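Apical membrane antigen 1-like protein, soluble form (Toxoplasma gondii, PDB 3ZLE) may play a role in host cell invasion as a sporozoite paralog of AMA1, probably at the moving junction. Local coordinates at residues A[41-46]-A[133-138]; A[191-196]-A[340-345]. One frame throughout, in Å; residues are numbered along the deposited sequence.

Contact 1 (A[41-46]-A[133-138]); sequences EGYREV and AVNPST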
ATOM      1  N   GLU A  41      20.242   8.573 -10.814  1.00 43.28           N
ATOM      2  CA  GLU A  41      21.043   8.167 -11.965  1.00 34.32           C
ATOM      3  C   GLU A  41      20.213   8.050 -13.235  1.00 32.70           C
ATOM      4  O   GLU A  41      20.486   7.209 -14.086  1.00 35.35           O
ATOM      5  CB  GLU A  41      21.765   6.857 -11.693  1.00 32.41           C
ATOM      6  CG  GLU A  41      22.668   6.881 -10.454  1.00 37.45           C
ATOM      7  CD  GLU A  41      23.346   5.543 -10.214  1.00 44.96           C
ATOM      8  OE1 GLU A  41      22.954   4.547 -10.867  1.00 54.02           O
ATOM      9  OE2 GLU A  41      24.255   5.470  -9.365  1.00 58.84           O
ATOM     10  N   GLY A  42      19.141   8.829 -13.316  1.00 36.31           N
ATOM     11  CA  GLY A  42      18.257   8.790 -14.495  1.00 30.56           C
ATOM     12  C   GLY A  42      17.101   7.783 -14.433  1.00 42.12           C
ATOM     13  O   GLY A  42      16.265   7.758 -15.331  1.00 43.47           O
ATOM     14  N   TYR A  43      16.972   7.023 -13.340  1.00 36.86           N
ATOM     15  CA  TYR A  43      15.846   6.070 -13.255  1.00 34.70           C
ATOM     16  C   TYR A  43      14.829   6.374 -12.166  1.00 40.86           C
ATOM     17  O   TYR A  43      15.201   6.788 -11.059  1.00 34.46           O
ATOM     18  CB  TYR A  43      16.345   4.657 -13.094  1.00 30.09           C
ATOM     19  CG  TYR A  43      17.257   4.222 -14.178  1.00 32.16           C
ATOM     20  CD1 TYR A  43      16.760   3.606 -15.339  1.00 37.73           C
ATOM     21  CD2 TYR A  43      18.629   4.353 -14.030  1.00 31.79           C
ATOM     22  CE1 TYR A  43      17.622   3.136 -16.321  1.00 37.52           C
ATOM     23  CE2 TYR A  43      19.503   3.929 -15.022  1.00 41.89           C
ATOM     24  CZ  TYR A  43      19.002   3.335 -16.169  1.00 41.96           C
ATOM     25  OH  TYR A  43      19.892   2.889 -17.124  1.00 45.85           O
ATOM     26  N   ARG A  44      13.561   6.058 -12.446  1.00 32.43           N
ATOM     27  CA  ARG A  44      12.510   6.111 -11.410  1.00 32.26           C
ATOM     28  C   ARG A  44      12.739   5.047 -10.320  1.00 29.79           C
ATOM     29  O   ARG A  44      13.148   3.915 -10.605  1.00 25.67           O
ATOM     30  CB  ARG A  44      11.134   5.952 -12.052  1.00 30.55           C
ATOM     31  CG  ARG A  44      11.059   6.649 -13.382  1.00 28.33           C
ATOM     32  CD  ARG A  44       9.659   7.140 -13.706  1.00 27.76           C
ATOM     33  NE  ARG A  44       9.024   7.755 -12.558  1.00 28.21           N
ATOM     34  CZ  ARG A  44       7.705   7.886 -12.427  1.00 30.11           C
ATOM     35  NH1 ARG A  44       6.892   7.468 -13.393  1.00 28.48           N
ATOM     36  NH2 ARG A  44       7.212   8.533 -11.393  1.00 21.45           N
ATOM     37  N   GLU A  45      12.639   5.468  -9.069  1.00 24.95           N
ATOM     38  CA  GLU A  45      13.065   4.629  -7.949  1.00 26.49           C
ATOM     39  C   GLU A  45      11.890   4.556  -6.965  1.00 24.08           C
ATOM     40  O   GLU A  45      11.140   5.553  -6.819  1.00 25.64           O
ATOM     41  CB  GLU A  45      14.318   5.252  -7.315  1.00 23.28           C
ATOM     42  CG  GLU A  45      14.886   4.526  -6.120  1.00 22.49           C
ATOM     43  CD  GLU A  45      16.138   5.207  -5.584  1.00 29.84           C
ATOM     44  OE1 GLU A  45      16.060   6.416  -5.291  1.00 32.13           O
ATOM     45  OE2 GLU A  45      17.202   4.542  -5.465  1.00 33.05           O
ATOM     46  N   VAL A  46      11.603   3.352  -6.452  1.00 17.70           N
ATOM     47  CA  VAL A  46      10.448   3.157  -5.523  1.00 17.67           C
ATOM     48  C   VAL A  46      10.756   3.900  -4.258  1.00 17.98           C
ATOM     49  O   VAL A  46      11.825   3.725  -3.690  1.00 21.03           O
ATOM     50  CB  VAL A  46      10.217   1.646  -5.167  1.00 22.19           C
ATOM     51  CG1 VAL A  46       8.918   1.445  -4.357  1.00 20.08           C
ATOM     52  CG2 VAL A  46      10.160   0.799  -6.434  1.00 22.77           C
ATOM     53  N   ALA A 133      23.108  -2.128  -5.723  1.00 32.43           N
ATOM     54  CA  ALA A 133      22.501  -2.377  -7.015  1.00 34.41           C
ATOM     55  C   ALA A 133      23.538  -2.371  -8.120  1.00 41.39           C
ATOM     56  O   ALA A 133      24.620  -1.783  -7.984  1.00 45.39           O
ATOM     57  CB  ALA A 133      21.451  -1.328  -7.301  1.00 33.88           C
ATOM     58  N   VAL A 134      23.164  -2.964  -9.244  1.00 39.22           N
ATOM     59  CA  VAL A 134      24.017  -3.047 -10.398  1.00 45.10           C
ATOM     60  C   VAL A 134      23.170  -2.659 -11.610  1.00 43.37           C
ATOM     61  O   VAL A 134      22.057  -3.138 -11.764  1.00 40.34           O
ATOM     62  CB  VAL A 134      24.532  -4.486 -10.585  1.00 42.71           C
ATOM     63  CG1 VAL A 134      24.922  -4.725 -12.030  1.00 47.00           C
ATOM     64  CG2 VAL A 134      25.714  -4.781  -9.660  1.00 43.09           C
ATOM     65  N   ASN A 135      23.657  -1.749 -12.436  1.00 39.72           N
ATOM     66  CA  ASN A 135      22.880  -1.350 -13.592  1.00 48.36           C
ATOM     67  C   ASN A 135      22.612  -2.559 -14.491  1.00 50.72           C
ATOM     68  O   ASN A 135      23.511  -3.343 -14.752  1.00 54.11           O
ATOM     69  CB  ASN A 135      23.575  -0.235 -14.358  1.00 41.63           C
ATOM     70  CG  ASN A 135      22.674   0.412 -15.389  1.00 40.79           C
ATOM     71  OD1 ASN A 135      22.403  -0.167 -16.437  1.00 41.99           O
ATOM     72  ND2 ASN A 135      22.234   1.628 -15.114  1.00 40.97           N
ATOM     73  N   PRO A 136      21.342  -2.775 -14.865  1.00 59.10           N
ATOM     74  CA  PRO A 136      20.990  -3.978 -15.618  1.00 65.06           C
ATOM     75  C   PRO A 136      21.355  -3.870 -17.107  1.00 62.36           C
ATOM     76  O   PRO A 136      21.339  -4.876 -17.817  1.00 66.18           O
ATOM     77  CB  PRO A 136      19.464  -4.086 -15.435  1.00 55.04           C
ATOM     78  CG  PRO A 136      19.029  -2.838 -14.724  1.00 52.47           C
ATOM     79  CD  PRO A 136      20.188  -1.881 -14.706  1.00 60.24           C
ATOM     80  N   SER A 137      21.713  -2.665 -17.558  1.00 57.87           N
ATOM     81  CA  SER A 137      22.376  -2.480 -18.860  1.00 56.18           C
ATOM     82  C   SER A 137      23.901  -2.416 -18.746  1.00 65.74           C
ATOM     83  O   SER A 137      24.596  -3.393 -19.031  1.00 65.40           O
ATOM     84  CB  SER A 137      21.855  -1.223 -19.561  1.00 68.83           C
ATOM     85  OG  SER A 137      20.579  -1.462 -20.125  1.00 66.22           O
ATOM     86  N   THR A 138      24.416  -1.273 -18.292  1.00 76.70           N
ATOM     87  CA  THR A 138      25.859  -1.038 -18.271  1.00 65.89           C
ATOM     88  C   THR A 138      26.590  -2.096 -17.475  1.00 63.84           C
ATOM     89  O   THR A 138      27.792  -2.277 -17.644  1.00 75.76           O
ATOM     90  CB  THR A 138      26.221   0.358 -17.727  1.00 62.60           C
ATOM     91  OG1 THR A 138      26.176   0.355 -16.293  1.00 76.28           O
ATOM     92  CG2 THR A 138      25.267   1.405 -18.268  1.00 86.17           C
TER
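Tyr43 and Asn135 meet through one weak hydrogen bond that ties strand 43-45, half of a two-stranded antiparallel hairpin, to an Asx turn in the loop between helix 120-129 and strand 148-151. From CB of Asn135 the chain leaves with CG anti to the backbone N (chi1 -168°), which directs the amide toward the tyrosine. Asn135 CG stays 4.1 Å from Tyr43 OH. Beyond it the two amide branches divide their work. Asn135 OD1 stays in its own loop and accepts from Ser137 N at 2.8 Å, closing the Asx turn. Thr138 N, 3.0 Å from Asn135 OD1, completes the longer Asx motif; the two donors arrive from opposite faces of the amide plane, a grip that should restrain rotation of the group. ND2 is left on the side of the strand. Amide and phenol ring planes stand 59° apart, the two side chains crossing at about a right angle. Edge-to-face packing with Trp286 also holds the Tyr43 ring, while the Glu41 carboxylate bonds to Ser142 OG and Thr143 N, farther along the same loop. At the tip, Asn135 ND2 donates weakly to Tyr43 OH, long at 3.3 Å though almost straight (166°), and Asn135 ND2 also lies 3.6 Å from Tyr43 CE2.

Contact 2 (A[191-196]-A[340-345]); sequences KEKSSA and GSSTEV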
ATOM      1  N   LYS A 191      -3.869  -6.057  -5.068  1.00 26.48           N
ATOM      2  CA  LYS A 191      -4.036  -6.710  -3.751  1.00 25.87           C
ATOM      3  C   LYS A 191      -4.497  -8.170  -3.853  1.00 29.39           C
ATOM      4  O   LYS A 191      -5.560  -8.456  -4.408  1.00 31.19           O
ATOM      5  CB  LYS A 191      -5.016  -5.957  -2.867  1.00 25.90           C
ATOM      6  CG  LYS A 191      -4.519  -4.652  -2.264  1.00 28.55           C
ATOM      7  CD  LYS A 191      -3.174  -4.777  -1.601  1.00 24.37           C
ATOM      8  CE  LYS A 191      -2.688  -3.485  -0.942  1.00 17.93           C
ATOM      9  NZ  LYS A 191      -3.546  -2.877   0.104  1.00 15.83           N
ATOM     10  N   GLU A 192      -3.754  -9.051  -3.174  1.00 31.80           N
ATOM     11  CA  GLU A 192      -4.097 -10.447  -3.057  1.00 36.52           C
ATOM     12  C   GLU A 192      -4.238 -10.876  -1.605  1.00 32.91           C
ATOM     13  O   GLU A 192      -3.684 -10.278  -0.714  1.00 33.68           O
ATOM     14  CB  GLU A 192      -3.092 -11.339  -3.809  1.00 36.39           C
ATOM     15  CG  GLU A 192      -1.734 -11.419  -3.164  1.00 38.10           C
ATOM     16  CD  GLU A 192      -0.877 -12.572  -3.686  1.00 45.31           C
ATOM     17  OE1 GLU A 192      -0.942 -12.898  -4.899  1.00 48.60           O
ATOM     18  OE2 GLU A 192      -0.089 -13.120  -2.889  1.00 39.00           O
ATOM     19  N   LYS A 193      -5.193 -11.755  -1.370  1.00 37.68           N
ATOM     20  CA  LYS A 193      -5.351 -12.368  -0.086  1.00 35.59           C
ATOM     21  C   LYS A 193      -5.448 -13.846  -0.309  1.00 40.47           C
ATOM     22  O   LYS A 193      -6.461 -14.338  -0.807  1.00 43.77           O
ATOM     23  CB  LYS A 193      -6.590 -11.862   0.611  1.00 33.13           C
ATOM     24  CG  LYS A 193      -6.747 -12.383   2.030  1.00 36.97           C
ATOM     25  CD  LYS A 193      -7.989 -11.781   2.665  1.00 42.69           C
ATOM     26  CE  LYS A 193      -8.067 -12.076   4.156  1.00 38.61           C
ATOM     27  NZ  LYS A 193      -9.267 -11.377   4.712  1.00 57.86           N
ATOM     28  N   SER A 194      -4.348 -14.528  -0.023  1.00 37.88           N
ATOM     29  CA  SER A 194      -4.182 -15.950  -0.277  1.00 38.53           C
ATOM     30  C   SER A 194      -3.711 -16.611   1.016  1.00 41.91           C
ATOM     31  O   SER A 194      -2.995 -16.008   1.815  1.00 39.14           O
ATOM     32  CB  SER A 194      -3.115 -16.157  -1.364  1.00 39.04           C
ATOM     33  OG  SER A 194      -2.570 -17.463  -1.302  1.00 62.40           O
ATOM     34  N   SER A 195      -4.106 -17.848   1.235  1.00 45.09           N
ATOM     35  CA  SER A 195      -3.620 -18.543   2.410  1.00 42.97           C
ATOM     36  C   SER A 195      -2.155 -19.013   2.210  1.00 36.27           C
ATOM     37  O   SER A 195      -1.434 -19.212   3.171  1.00 33.28           O
ATOM     38  CB  SER A 195      -4.514 -19.722   2.725  1.00 39.92           C
ATOM     39  OG  SER A 195      -4.720 -20.473   1.556  1.00 48.15           O
ATOM     40  N   ALA A 196      -1.735 -19.155   0.966  1.00 24.89           N
ATOM     41  CA  ALA A 196      -0.389 -19.736   0.669  1.00 28.64           C
ATOM     42  C   ALA A 196       0.782 -18.778   0.917  1.00 24.38           C
ATOM     43  O   ALA A 196       1.935 -19.224   1.144  1.00 22.88           O
ATOM     44  CB  ALA A 196      -0.344 -20.271  -0.774  1.00 21.61           C
ATOM     45  N   GLY A 340      -2.965  -0.437   3.707  1.00 21.63           N
ATOM     46  CA  GLY A 340      -3.093  -1.407   4.774  1.00 22.69           C
ATOM     47  C   GLY A 340      -3.456  -2.800   4.327  1.00 23.36           C
ATOM     48  O   GLY A 340      -3.667  -3.047   3.135  1.00 24.37           O
ATOM     49  N   SER A 341      -3.408  -3.726   5.289  1.00 26.68           N
ATOM     50  CA  SER A 341      -3.976  -5.072   5.160  1.00 28.11           C
ATOM     51  C   SER A 341      -5.484  -5.073   5.331  1.00 24.53           C
ATOM     52  O   SER A 341      -6.055  -4.094   5.702  1.00 21.61           O
ATOM     53  CB  SER A 341      -3.388  -6.000   6.234  1.00 25.75           C
ATOM     54  OG  SER A 341      -3.452  -7.354   5.787  1.00 29.70           O
ATOM     55  N   SER A 342      -6.102  -6.232   5.202  1.00 25.44           N
ATOM     56  CA  SER A 342      -7.501  -6.352   5.556  1.00 27.74           C
ATOM     57  C   SER A 342      -7.628  -6.854   6.990  1.00 24.58           C
ATOM     58  O   SER A 342      -8.723  -6.891   7.509  1.00 28.05           O
ATOM     59  CB  SER A 342      -8.243  -7.317   4.604  1.00 23.69           C
ATOM     60  OG  SER A 342      -7.651  -8.606   4.661  1.00 29.01           O
ATOM     61  N   THR A 343      -6.510  -7.218   7.631  1.00 21.21           N
ATOM     62  CA  THR A 343      -6.576  -7.606   9.031  1.00 22.64           C
ATOM     63  C   THR A 343      -7.076  -6.390   9.793  1.00 24.48           C
ATOM     64  O   THR A 343      -6.789  -5.275   9.398  1.00 21.65           O
ATOM     65  CB  THR A 343      -5.219  -8.064   9.580  1.00 32.32           C
ATOM     66  OG1 THR A 343      -4.214  -7.066   9.317  1.00 29.64           O
ATOM     67  CG2 THR A 343      -4.822  -9.380   8.958  1.00 24.25           C
ATOM     68  N   GLU A 344      -7.904  -6.593  10.819  1.00 22.71           N
ATOM     69  CA  GLU A 344      -8.601  -5.478  11.489  1.00 23.24           C
ATOM     70  C   GLU A 344      -8.153  -5.191  12.933  1.00 25.87           C
ATOM     71  O   GLU A 344      -7.941  -6.136  13.711  1.00 23.24           O
ATOM     72  CB  GLU A 344     -10.115  -5.736  11.476  1.00 24.87           C
ATOM     73  CG  GLU A 344     -10.708  -5.908  10.064  1.00 25.99           C
ATOM     74  CD  GLU A 344     -12.163  -6.334  10.102  1.00 23.81           C
ATOM     75  OE1 GLU A 344     -12.715  -6.508  11.217  1.00 29.04           O
ATOM     76  OE2 GLU A 344     -12.712  -6.588   9.040  1.00 25.55           O
ATOM     77  N   VAL A 345      -7.956  -3.903  13.282  1.00 19.36           N
ATOM     78  CA  VAL A 345      -7.609  -3.558  14.628  1.00 21.02           C
ATOM     79  C   VAL A 345      -8.732  -2.695  15.201  1.00 19.33           C
ATOM     80  O   VAL A 345      -9.474  -2.047  14.462  1.00 18.35           O
ATOM     81  CB  VAL A 345      -6.294  -2.746  14.703  1.00 19.20           C
ATOM     82  CG1 VAL A 345      -5.082  -3.537  14.317  1.00 19.35           C
ATOM     83  CG2 VAL A 345      -6.426  -1.384  14.070  1.00 20.82           C
TER
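The backbones of Lys191-Lys193 and Gly340-Ser342 keep well apart: Lys191 CA lies 9.1 Å from Ser341 CA, and Lys193 CA 8.5 Å from Ser342 CA. Two lysine side chains therefore span the gap, joining the connection between strands 187-191 and 199-202 to the turn that leads into strand 344-345, which pairs in parallel with 222-223. The setting is consistent with the PAN-type folds of AMA1, helix 253-262 lying beside the bridge. Lys191 takes a bent path, kinked at chi2 (-49°) and chi4, and Lys191 NZ donates to Gly340 O at 3.0 Å, the C=O...N angle of 161° making it an end-on approach. The same NZ also donates to Ala338 O, and Gly340 O receives a further bond from Trp257 NE1, so both ends of this buried link have a second partner. Trp257, Lys258 and Phe261 of the helix pack on the lysine. Lys193 behaves differently: exposed, it stretches straight beyond CG and lays its end alongside the serine hydroxyl. Glu254 OE1 is a long, weak ionic partner of its ammonium. Lys193 NZ donates to Ser342 OG at 3.2 Å. Lys193 CE is 3.5 Å from Ser342 OG.

In the fold
Both segments of contact 1 precede those of contact 2 in the sequence, so the two follow in series. Their centres lie 31 Å apart and their nearest atoms about 13 Å, without touching. Contact 1 is peripheral, 23 Å from the centre of the chain, whereas contact 2 lies 11 Å from it. They share no strand or helix; strands of the five-stranded sheet are spread along the chain through both contacts, 148-151 and 156-159 falling between them and 199-202 following segment 191-196. Contact 1 thus lightly links a peripheral loop to a hairpin, while contact 2 connects the region of that sheet with the turn beyond strand 333-337 of the four-stranded sheet, all within the AMA1 ectodomain.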